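Local structure of probable cobalt-precorrin-6B C(15)-methyltransferase (decarboxylating) (Methanothermobacter thermautotrophicus, 1L3I) at residues A[33-38]-A[101-106]; A[59-64]-A[85-90]; A[112-117]-A[140-145]. The protein probably methylates C-15 of cobalt-precorrin-6B with S-adenosyl-L-methionine and decarboxylates C-12, giving cobalt-precorrin-7 on the anaerobic route to adenosylcobalamin. All blocks are in the same frame, centred on the assembly; numbering follows the deposited sequence.

Contact 1: residues A[33-38]-A[101-106]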
loop_
_atom_site.group_PDB
_atom_site.type_symbol
_atom_site.label_atom_id
_atom_site.label_comp_id
_atom_site.label_asym_id
_atom_site.label_seq_id
_atom_site.Cartn_x
_atom_site.Cartn_y
_atom_site.Cartn_z
ATOM N N LYS A 33 -7.072 -19.478 -26.749
ATOM C CA LYS A 33 -8.315 -20.014 -27.277
ATOM C C LYS A 33 -8.462 -21.527 -27.271
ATOM O O LYS A 33 -9.558 -22.041 -27.448
ATOM C CB LYS A 33 -8.563 -19.461 -28.672
ATOM C CG LYS A 33 -9.004 -17.994 -28.673
ATOM C CD LYS A 33 -9.309 -17.550 -30.097
ATOM C CE LYS A 33 -9.980 -16.173 -30.146
ATOM N NZ LYS A 33 -10.640 -15.982 -31.477
ATOM N N ASN A 34 -7.369 -22.249 -27.070
ATOM C CA ASN A 34 -7.416 -23.712 -27.037
ATOM C C ASN A 34 -7.151 -24.231 -25.632
ATOM O O ASN A 34 -6.867 -25.414 -25.445
ATOM C CB ASN A 34 -6.373 -24.323 -27.983
ATOM C CG ASN A 34 -6.604 -23.939 -29.431
ATOM O OD1 ASN A 34 -7.718 -23.561 -29.826
ATOM N ND2 ASN A 34 -5.540 -24.009 -30.234
ATOM N N ASP A 35 -7.228 -23.333 -24.654
ATOM C CA ASP A 35 -6.985 -23.700 -23.269
ATOM C C ASP A 35 -8.234 -24.173 -22.568
ATOM O O ASP A 35 -9.343 -23.725 -22.871
ATOM C CB ASP A 35 -6.396 -22.521 -22.491
ATOM C CG ASP A 35 -4.923 -22.307 -22.769
ATOM O OD1 ASP A 35 -4.257 -23.282 -23.182
ATOM O OD2 ASP A 35 -4.421 -21.171 -22.561
ATOM N N VAL A 36 -8.032 -25.077 -21.623
ATOM C CA VAL A 36 -9.104 -25.630 -20.809
ATOM C C VAL A 36 -8.789 -25.086 -19.418
ATOM O O VAL A 36 -7.697 -25.312 -18.901
ATOM C CB VAL A 36 -9.071 -27.178 -20.780
ATOM C CG1 VAL A 36 -10.147 -27.714 -19.838
ATOM C CG2 VAL A 36 -9.261 -27.733 -22.174
ATOM N N ALA A 37 -9.710 -24.341 -18.828
ATOM C CA ALA A 37 -9.457 -23.762 -17.530
ATOM C C ALA A 37 -10.450 -24.205 -16.488
ATOM O O ALA A 37 -11.555 -24.626 -16.814
ATOM C CB ALA A 37 -9.475 -22.245 -17.648
ATOM N N VAL A 38 -10.041 -24.126 -15.226
ATOM C CA VAL A 38 -10.927 -24.455 -14.111
ATOM C C VAL A 38 -10.855 -23.306 -13.112
ATOM O O VAL A 38 -9.774 -22.794 -12.821
ATOM C CB VAL A 38 -10.576 -25.807 -13.412
ATOM C CG1 VAL A 38 -9.203 -25.760 -12.792
ATOM C CG2 VAL A 38 -11.605 -26.126 -12.348
ATOM N N ILE A 101 -6.268 -29.795 -17.352
ATOM C CA ILE A 101 -6.358 -28.348 -17.504
ATOM C C ILE A 101 -5.060 -27.635 -17.851
ATOM O O ILE A 101 -3.974 -28.059 -17.476
ATOM C CB ILE A 101 -6.893 -27.712 -16.198
ATOM C CG1 ILE A 101 -5.988 -28.150 -15.033
ATOM C CG2 ILE A 101 -8.355 -28.121 -15.964
ATOM C CD1 ILE A 101 -6.349 -27.590 -13.713
ATOM N N ASP A 102 -5.202 -26.510 -18.530
ATOM C CA ASP A 102 -4.076 -25.684 -18.922
ATOM C C ASP A 102 -3.944 -24.549 -17.915
ATOM O O ASP A 102 -2.837 -24.076 -17.647
ATOM C CB ASP A 102 -4.314 -25.105 -20.306
ATOM C CG ASP A 102 -4.400 -26.176 -21.372
ATOM O OD1 ASP A 102 -3.358 -26.818 -21.638
ATOM O OD2 ASP A 102 -5.502 -26.398 -21.927
ATOM N N ILE A 103 -5.083 -24.118 -17.374
ATOM C CA ILE A 103 -5.133 -23.031 -16.413
ATOM C C ILE A 103 -6.009 -23.408 -15.221
ATOM O O ILE A 103 -7.104 -23.945 -15.379
ATOM C CB ILE A 103 -5.722 -21.752 -17.055
ATOM C CG1 ILE A 103 -4.867 -21.295 -18.234
ATOM C CG2 ILE A 103 -5.850 -20.637 -16.031
ATOM C CD1 ILE A 103 -5.561 -20.273 -19.103
ATOM N N ALA A 104 -5.524 -23.112 -14.025
ATOM C CA ALA A 104 -6.264 -23.369 -12.803
ATOM C C ALA A 104 -6.178 -22.135 -11.896
ATOM O O ALA A 104 -5.084 -21.705 -11.503
ATOM C CB ALA A 104 -5.700 -24.581 -12.082
ATOM N N VAL A 105 -7.333 -21.539 -11.615
ATOM C CA VAL A 105 -7.430 -20.380 -10.727
ATOM C C VAL A 105 -8.202 -20.829 -9.488
ATOM O O VAL A 105 -9.330 -21.351 -9.586
ATOM C CB VAL A 105 -8.175 -19.197 -11.377
ATOM C CG1 VAL A 105 -8.341 -18.037 -10.358
ATOM C CG2 VAL A 105 -7.423 -18.749 -12.637
ATOM N N VAL A 106 -7.576 -20.696 -8.329
ATOM C CA VAL A 106 -8.233 -21.083 -7.095
ATOM C C VAL A 106 -8.721 -19.814 -6.415
ATOM O O VAL A 106 -7.933 -19.098 -5.796
ATOM C CB VAL A 106 -7.282 -21.865 -6.155
ATOM C CG1 VAL A 106 -8.061 -22.400 -4.958
ATOM C CG2 VAL A 106 -6.631 -23.002 -6.914
#
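Asp102 reaches across to the backbone of Val36 just where strands 36-40 and 101-106 start to run side by side. Its CB lies beside Asp35 OD1 at 3.4 Å. CG, anti to its own carbonyl carbon (chi1 -64°), lies near both that oxygen and Val36 N, and at the tip OD2 accepts from Val36 N at 2.9 Å through its anti lone pair. The carboxylates of Asp35 and Asp102 are turned 38° apart, and OD1 of the first comes within 3.6 Å of OD2 of the second. Val36 O takes two donors, Asp102 N at 2.8 Å in the carbonyl plane and Ile103 N at 3.3 Å, tilted out of it. Regular parallel pairing follows: Val38 N donates to Ile103 O, and Val105 N to Val38 O, the latter nearly straight. On one face of the sheet Ala37 CB meets Ile103 CB; on the other, Val38 CG1 touches both Ile101 CD1, at 3.5 Å, and Ala104 CB. Tyr59 and Ile61 of strand 57-62 border Val38, whereas Arg129 of strand 128-134 lies against Asp102 and Ile103. Two neighbouring carboxylates would repel or raise each other's proton affinity; the long, weak ion pairs of Asp35 with Arg129 and of Asp102 with Lys125 probably offset part of this where an otherwise apolar pair of central strands begins.

Contact 2: residues A[59-64]-A[85-90]. With SAH (S-adenosyl-L-homocysteine), chain G.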
loop_
_atom_site.group_PDB
_atom_site.type_symbol
_atom_site.label_atom_id
_atom_site.label_comp_id
_atom_site.label_asym_id
_atom_site.label_seq_id
_atom_site.Cartn_x
_atom_site.Cartn_y
_atom_site.Cartn_z
ATOM N N TYR A 59 -14.392 -24.690 -16.484
ATOM C CA TYR A 59 -15.124 -25.480 -15.498
ATOM C C TYR A 59 -15.188 -24.626 -14.231
ATOM O O TYR A 59 -14.162 -24.384 -13.595
ATOM C CB TYR A 59 -14.376 -26.782 -15.207
ATOM C CG TYR A 59 -14.383 -27.747 -16.350
ATOM C CD1 TYR A 59 -13.368 -27.725 -17.305
ATOM C CD2 TYR A 59 -15.438 -28.646 -16.525
ATOM C CE1 TYR A 59 -13.405 -28.570 -18.410
ATOM C CE2 TYR A 59 -15.487 -29.499 -17.620
ATOM C CZ TYR A 59 -14.473 -29.453 -18.561
ATOM O OH TYR A 59 -14.530 -30.281 -19.651
ATOM N N ALA A 60 -16.373 -24.121 -13.894
ATOM C CA ALA A 60 -16.567 -23.275 -12.713
ATOM C C ALA A 60 -17.185 -24.081 -11.567
ATOM O O ALA A 60 -18.314 -24.543 -11.653
ATOM C CB ALA A 60 -17.440 -22.087 -13.061
ATOM N N ILE A 61 -16.446 -24.194 -10.474
ATOM C CA ILE A 61 -16.875 -24.974 -9.323
ATOM C C ILE A 61 -17.183 -24.104 -8.107
ATOM O O ILE A 61 -16.510 -23.087 -7.885
ATOM C CB ILE A 61 -15.737 -25.928 -8.905
ATOM C CG1 ILE A 61 -15.324 -26.820 -10.065
ATOM C CG2 ILE A 61 -16.125 -26.745 -7.703
ATOM C CD1 ILE A 61 -14.018 -27.557 -9.823
ATOM N N ASP A 62 -18.173 -24.521 -7.312
ATOM C CA ASP A 62 -18.530 -23.829 -6.075
ATOM C C ASP A 62 -19.433 -24.665 -5.160
ATOM O O ASP A 62 -20.347 -25.337 -5.624
ATOM C CB ASP A 62 -19.185 -22.480 -6.355
ATOM C CG ASP A 62 -18.902 -21.470 -5.255
ATOM O OD1 ASP A 62 -19.337 -21.704 -4.107
ATOM O OD2 ASP A 62 -18.234 -20.452 -5.541
ATOM N N ARG A 63 -19.135 -24.622 -3.864
ATOM C CA ARG A 63 -19.906 -25.320 -2.831
ATOM C C ARG A 63 -21.296 -24.696 -2.754
ATOM O O ARG A 63 -22.303 -25.382 -2.569
ATOM C CB ARG A 63 -19.295 -25.089 -1.446
ATOM C CG ARG A 63 -17.961 -25.685 -1.158
ATOM C CD ARG A 63 -17.536 -25.285 0.241
ATOM N NE ARG A 63 -16.274 -25.916 0.612
ATOM C CZ ARG A 63 -15.824 -26.026 1.858
ATOM N NH1 ARG A 63 -16.524 -25.558 2.876
ATOM N NH2 ARG A 63 -14.649 -26.606 2.086
ATOM N N ASN A 64 -21.315 -23.369 -2.800
ATOM C CA ASN A 64 -22.532 -22.598 -2.685
ATOM C C ASN A 64 -23.420 -22.640 -3.916
ATOM O O ASN A 64 -23.040 -22.136 -4.980
ATOM C CB ASN A 64 -22.200 -21.140 -2.324
ATOM C CG ASN A 64 -23.419 -20.342 -1.811
ATOM O OD1 ASN A 64 -23.360 -19.112 -1.701
ATOM N ND2 ASN A 64 -24.499 -21.029 -1.471
ATOM N N THR A 85 -18.915 -24.956 -17.957
ATOM C CA THR A 85 -19.564 -26.081 -17.309
ATOM C C THR A 85 -19.596 -25.771 -15.823
ATOM O O THR A 85 -18.558 -25.777 -15.162
ATOM C CB THR A 85 -18.783 -27.381 -17.547
ATOM O OG1 THR A 85 -18.655 -27.609 -18.957
ATOM C CG2 THR A 85 -19.492 -28.560 -16.911
ATOM N N LEU A 86 -20.772 -25.408 -15.325
ATOM C CA LEU A 86 -20.963 -25.093 -13.909
ATOM C C LEU A 86 -21.074 -26.383 -13.110
ATOM O O LEU A 86 -21.762 -27.310 -13.518
ATOM C CB LEU A 86 -22.218 -24.230 -13.725
ATOM C CG LEU A 86 -22.071 -22.806 -14.252
ATOM C CD1 LEU A 86 -23.416 -22.236 -14.570
ATOM C CD2 LEU A 86 -21.347 -21.955 -13.230
HETATM N N MSE A 87 -20.398 -26.436 -11.973
HETATM C CA MSE A 87 -20.418 -27.622 -11.142
HETATM C C MSE A 87 -20.600 -27.286 -9.672
HETATM O O MSE A 87 -19.695 -26.715 -9.050
HETATM C CB MSE A 87 -19.114 -28.395 -11.310
HETATM C CG MSE A 87 -18.789 -28.753 -12.736
HETATM SE SE MSE A 87 -17.176 -29.806 -12.838
HETATM C CE MSE A 87 -15.904 -28.374 -12.919
ATOM N N GLU A 88 -21.771 -27.600 -9.121
ATOM C CA GLU A 88 -22.003 -27.334 -7.715
ATOM C C GLU A 88 -21.408 -28.488 -6.939
ATOM O O GLU A 88 -21.565 -29.644 -7.326
ATOM C CB GLU A 88 -23.482 -27.213 -7.378
ATOM C CG GLU A 88 -23.693 -26.806 -5.930
ATOM C CD GLU A 88 -25.080 -27.090 -5.420
ATOM O OE1 GLU A 88 -26.062 -26.798 -6.134
ATOM O OE2 GLU A 88 -25.197 -27.595 -4.280
ATOM N N GLY A 89 -20.713 -28.173 -5.850
ATOM C CA GLY A 89 -20.124 -29.214 -5.031
ATOM C C GLY A 89 -18.771 -28.815 -4.497
ATOM O O GLY A 89 -18.215 -27.777 -4.858
ATOM N N ASP A 90 -18.248 -29.655 -3.621
ATOM C CA ASP A 90 -16.954 -29.421 -3.015
ATOM C C ASP A 90 -15.898 -29.648 -4.107
ATOM O O ASP A 90 -15.973 -30.613 -4.862
ATOM C CB ASP A 90 -16.779 -30.392 -1.849
ATOM C CG ASP A 90 -15.719 -29.942 -0.873
ATOM O OD1 ASP A 90 -15.709 -28.744 -0.494
ATOM O OD2 ASP A 90 -14.902 -30.801 -0.477
HETATM N N SAH G . -13.343 -14.922 -7.630
HETATM C CA SAH G . -14.804 -14.837 -7.522
HETATM C CB SAH G . -15.267 -14.835 -6.041
HETATM C CG SAH G . -14.854 -16.123 -5.274
HETATM S SD SAH G . -15.373 -16.238 -3.557
HETATM C C SAH G . -15.275 -13.575 -8.231
HETATM O O SAH G . -14.404 -12.870 -8.772
HETATM O OXT SAH G . -16.496 -13.321 -8.258
HETATM C "C5'" SAH G . -14.749 -17.833 -3.088
HETATM C "C4'" SAH G . -15.673 -18.946 -3.437
HETATM O "O4'" SAH G . -15.010 -20.130 -2.955
HETATM C "C3'" SAH G . -17.121 -18.921 -2.737
HETATM O "O3'" SAH G . -18.301 -18.775 -3.591
HETATM C "C2'" SAH G . -17.049 -20.246 -1.944
HETATM O "O2'" SAH G . -18.283 -20.922 -1.651
HETATM C "C1'" SAH G . -16.061 -21.035 -2.772
HETATM N N9 SAH G . -15.374 -22.177 -2.184
HETATM C C8 SAH G . -14.546 -22.185 -1.035
HETATM N N7 SAH G . -14.078 -23.374 -0.801
HETATM C C5 SAH G . -14.614 -24.201 -1.814
HETATM C C6 SAH G . -14.493 -25.570 -2.113
HETATM N N6 SAH G . -13.743 -26.393 -1.371
HETATM N N1 SAH G . -15.147 -26.080 -3.193
HETATM C C2 SAH G . -15.885 -25.250 -3.921
HETATM N N3 SAH G . -16.077 -23.955 -3.744
HETATM C C4 SAH G . -15.415 -23.476 -2.672
#
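Ala60 and Asp62 bond through both backbone N and O to strand 84-88 and, just past its end, to Gly89, the pattern of two parallel neighbours. Ala60 N donates to Thr85 O and Asp62 N to Met87 O; Met87 N returns a bond to Ala60 O at 2.8 Å, and Gly89 N one to Asp62 O from above the carbonyl plane. Gly89, with phi 142°, has a backbone shape that calls for glycine. Apolar contacts lie on both faces. The selenomethionine Met87 bends at chi3 (-87°), turning CE back toward Ile61, though the modelled position of this methyl is doubtful, being too close to Tyr59 CB; Thr85 CB sits obliquely by the Tyr59 ring, 3.7 Å from CD2. On the other face Leu86 CD2 touches Ala60 CB. The charged contact is a salt bridge just past the strand ends, Arg63 NE to Asp90 OD1 at 3.1 Å, the two side chains side by side with their planes 57° apart. Arg63 runs extended past the adenine, CG 3.5 Å from SAH C2. Asp62 grips the ribose: OD2 accepts from SAH O3' at 2.6 Å and OD1 from SAH O2' at 2.8 Å, the acidic residue at the end of the second strand familiar in Rossmann-fold methyltransferases. OD1 also takes Asn64 N in an Asx turn, and OD2 takes Gly43 N of the glycine-rich loop. An alanine in place of Asp62 would probably leave both ribose hydroxyls without their acceptor and Asn64 N without its Asx-turn bond. Helix 65-77 makes the crossover between strands 57-62 and 84-88, touching Asp62 and Leu86, while helix 91-95 packs on Ile61 and strand 36-40 flanks strand 57-62.

Contact 3: residues A[112-117]-A[140-145]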
loop_
_atom_site.group_PDB
_atom_site.type_symbol
_atom_site.label_atom_id
_atom_site.label_comp_id
_atom_site.label_asym_id
_atom_site.label_seq_id
_atom_site.Cartn_x
_atom_site.Cartn_y
_atom_site.Cartn_z
ATOM N N GLU A 112 -9.587 -26.706 2.283
ATOM C CA GLU A 112 -9.032 -27.818 1.507
ATOM C C GLU A 112 -8.001 -27.395 0.465
ATOM O O GLU A 112 -7.801 -28.096 -0.522
ATOM C CB GLU A 112 -10.170 -28.572 0.812
ATOM C CG GLU A 112 -11.276 -28.995 1.757
ATOM C CD GLU A 112 -12.517 -29.468 1.036
ATOM O OE1 GLU A 112 -12.719 -29.076 -0.133
ATOM O OE2 GLU A 112 -13.300 -30.220 1.654
ATOM N N LEU A 113 -7.313 -26.284 0.710
ATOM C CA LEU A 113 -6.333 -25.781 -0.251
ATOM C C LEU A 113 -5.301 -26.815 -0.688
ATOM O O LEU A 113 -5.092 -27.053 -1.885
ATOM C CB LEU A 113 -5.615 -24.542 0.290
ATOM C CG LEU A 113 -4.593 -23.962 -0.683
ATOM C CD1 LEU A 113 -5.274 -23.428 -1.940
ATOM C CD2 LEU A 113 -3.797 -22.884 0.015
ATOM N N GLN A 114 -4.663 -27.433 0.297
ATOM C CA GLN A 114 -3.634 -28.436 0.048
ATOM C C GLN A 114 -4.130 -29.560 -0.858
ATOM O O GLN A 114 -3.468 -29.919 -1.834
ATOM C CB GLN A 114 -3.166 -28.997 1.379
ATOM C CG GLN A 114 -2.015 -29.954 1.281
ATOM C CD GLN A 114 -1.583 -30.423 2.646
ATOM O OE1 GLN A 114 -2.276 -31.224 3.293
ATOM N NE2 GLN A 114 -0.443 -29.916 3.109
ATOM N N GLU A 115 -5.307 -30.087 -0.538
ATOM C CA GLU A 115 -5.923 -31.176 -1.299
ATOM C C GLU A 115 -6.219 -30.731 -2.729
ATOM O O GLU A 115 -5.911 -31.446 -3.687
ATOM C CB GLU A 115 -7.222 -31.595 -0.610
ATOM C CG GLU A 115 -7.921 -32.782 -1.216
ATOM C CD GLU A 115 -9.204 -33.147 -0.475
ATOM O OE1 GLU A 115 -9.534 -32.482 0.541
ATOM O OE2 GLU A 115 -9.884 -34.109 -0.913
ATOM N N ILE A 116 -6.853 -29.559 -2.842
ATOM C CA ILE A 116 -7.240 -28.933 -4.102
ATOM C C ILE A 116 -6.015 -28.760 -4.983
ATOM O O ILE A 116 -6.057 -29.087 -6.167
ATOM C CB ILE A 116 -7.882 -27.543 -3.838
ATOM C CG1 ILE A 116 -9.253 -27.711 -3.194
ATOM C CG2 ILE A 116 -8.001 -26.721 -5.125
ATOM C CD1 ILE A 116 -9.856 -26.392 -2.746
ATOM N N LEU A 117 -4.920 -28.277 -4.402
ATOM C CA LEU A 117 -3.693 -28.077 -5.173
ATOM C C LEU A 117 -3.059 -29.388 -5.649
ATOM O O LEU A 117 -2.750 -29.523 -6.832
ATOM C CB LEU A 117 -2.678 -27.236 -4.391
ATOM C CG LEU A 117 -2.968 -25.745 -4.252
ATOM C CD1 LEU A 117 -1.826 -25.142 -3.468
ATOM C CD2 LEU A 117 -3.130 -25.067 -5.612
ATOM N N LYS A 140 -1.819 -17.406 2.108
ATOM C CA LYS A 140 -0.626 -16.941 1.386
ATOM C C LYS A 140 0.548 -17.856 1.704
ATOM O O LYS A 140 1.286 -18.275 0.813
ATOM C CB LYS A 140 -0.283 -15.486 1.759
ATOM C CG LYS A 140 -1.284 -14.468 1.263
ATOM C CD LYS A 140 -1.047 -13.094 1.872
ATOM C CE LYS A 140 -2.304 -12.230 1.727
ATOM N NZ LYS A 140 -2.220 -10.964 2.495
ATOM N N PHE A 141 0.705 -18.176 2.983
ATOM C CA PHE A 141 1.775 -19.044 3.433
ATOM C C PHE A 141 1.543 -20.456 2.898
ATOM O O PHE A 141 2.428 -21.055 2.288
ATOM C CB PHE A 141 1.799 -19.083 4.956
ATOM C CG PHE A 141 2.850 -19.997 5.518
ATOM C CD1 PHE A 141 4.173 -19.565 5.640
ATOM C CD2 PHE A 141 2.520 -21.296 5.928
ATOM C CE1 PHE A 141 5.151 -20.407 6.157
ATOM C CE2 PHE A 141 3.492 -22.151 6.450
ATOM C CZ PHE A 141 4.809 -21.709 6.567
ATOM N N GLU A 142 0.339 -20.974 3.120
ATOM C CA GLU A 142 -0.052 -22.316 2.690
ATOM C C GLU A 142 0.142 -22.568 1.194
ATOM O O GLU A 142 0.743 -23.571 0.825
ATOM C CB GLU A 142 -1.507 -22.601 3.105
ATOM C CG GLU A 142 -1.864 -24.075 3.106
ATOM C CD GLU A 142 -0.937 -24.889 4.021
ATOM O OE1 GLU A 142 -0.469 -24.348 5.060
ATOM O OE2 GLU A 142 -0.674 -26.073 3.691
ATOM N N ALA A 143 -0.321 -21.640 0.352
ATOM C CA ALA A 143 -0.203 -21.758 -1.100
ATOM C C ALA A 143 1.265 -21.910 -1.501
ATOM O O ALA A 143 1.612 -22.756 -2.320
ATOM C CB ALA A 143 -0.836 -20.517 -1.789
HETATM N N MSE A 144 2.121 -21.112 -0.880
HETATM C CA MSE A 144 3.551 -21.131 -1.148
HETATM C C MSE A 144 4.186 -22.471 -0.776
HETATM O O MSE A 144 4.760 -23.131 -1.636
HETATM C CB MSE A 144 4.221 -20.016 -0.367
HETATM C CG MSE A 144 3.752 -18.642 -0.777
HETATM SE SE MSE A 144 4.938 -17.897 -2.044
HETATM C CE MSE A 144 6.132 -17.114 -0.748
ATOM N N GLU A 145 4.070 -22.862 0.492
ATOM C CA GLU A 145 4.631 -24.128 0.966
ATOM C C GLU A 145 4.123 -25.283 0.099
ATOM O O GLU A 145 4.907 -26.012 -0.497
ATOM C CB GLU A 145 4.285 -24.372 2.457
ATOM C CG GLU A 145 4.911 -25.672 3.054
ATOM C CD GLU A 145 4.819 -25.780 4.588
ATOM O OE1 GLU A 145 3.684 -25.846 5.130
ATOM O OE2 GLU A 145 5.891 -25.827 5.250
#
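Leu113 and Glu142 lie alongside each other, pointing oppositely, between helices 113-122 and 137-149. Leu113 has CG anti to its backbone N (chi1 -179°), and its CD2 methyl does the touching: it meets Glu142 CG at 3.8 Å, lies 3.7 Å from Ala143 N and reaches Ala143 CB at 4.2 Å. One branch of one leucine thus rests on the aliphatic stem of the glutamate and on the helix backbone just beyond it. Glu142 also starts with CG anti to N, but bends at chi2 (57°), and its carboxylate comes to the Gln114 side of the leucine. There the two polar side chains cross obliquely, amide and carboxylate planes 68° apart, with Gln114 NE2 still 3.9 Å from Glu142 OE2, a loose polar approach. One turn after Leu113, Leu117 brings CD1 to 4.3 Å from Ala143 O. The axes of the short helical segments come to 10.1 Å at closest, and the small Ala143 offers its backbone N and CB to Leu113 and its O to Leu117. Leu117 also packs on Ile130 and Val132 of strand 128-134, and Lys140 of the other helix on Ala134 of the same strand. The far side of helix 137-149 meets other subunits of the tetramer: Phe141 stacks on Phe141 of the second subunit, and Met144 packs on Leu137 of that subunit. Between the helices themselves the chemistry is mainly apolar, leucine methyls against alanine and a glutamate stem, with one loose polar approach beside it; cohesion would therefore come chiefly from burial, with little directional bonding.

In the fold
Contacts 1 and 2 are two strand pairings of one sheet, separated by the pairing of 57-62 with 36-40, their centres about 15 Å apart: Ala37 O lies 2.9 Å from Tyr59 N, a probable hydrogen bond, and Val38 CG2 packs on Ile61 CD1. Contact 3 lies about 18 Å from contact 1, centre to centre, its helix 113-122 following strand 101-106; Val106 CG1 meets Leu113 CD1 at 4.2 Å. The centres of contacts 2 and 3 are about 19 Å apart, with Asp90 OD2 and Glu112 OE2, like charges, at 2.7 Å. S-adenosyl-L-homocysteine binds at contact 2; Glu112 makes a weak hydrogen bond to its N6, whereas the side chain of Val105 is about 6 Å from the ligand.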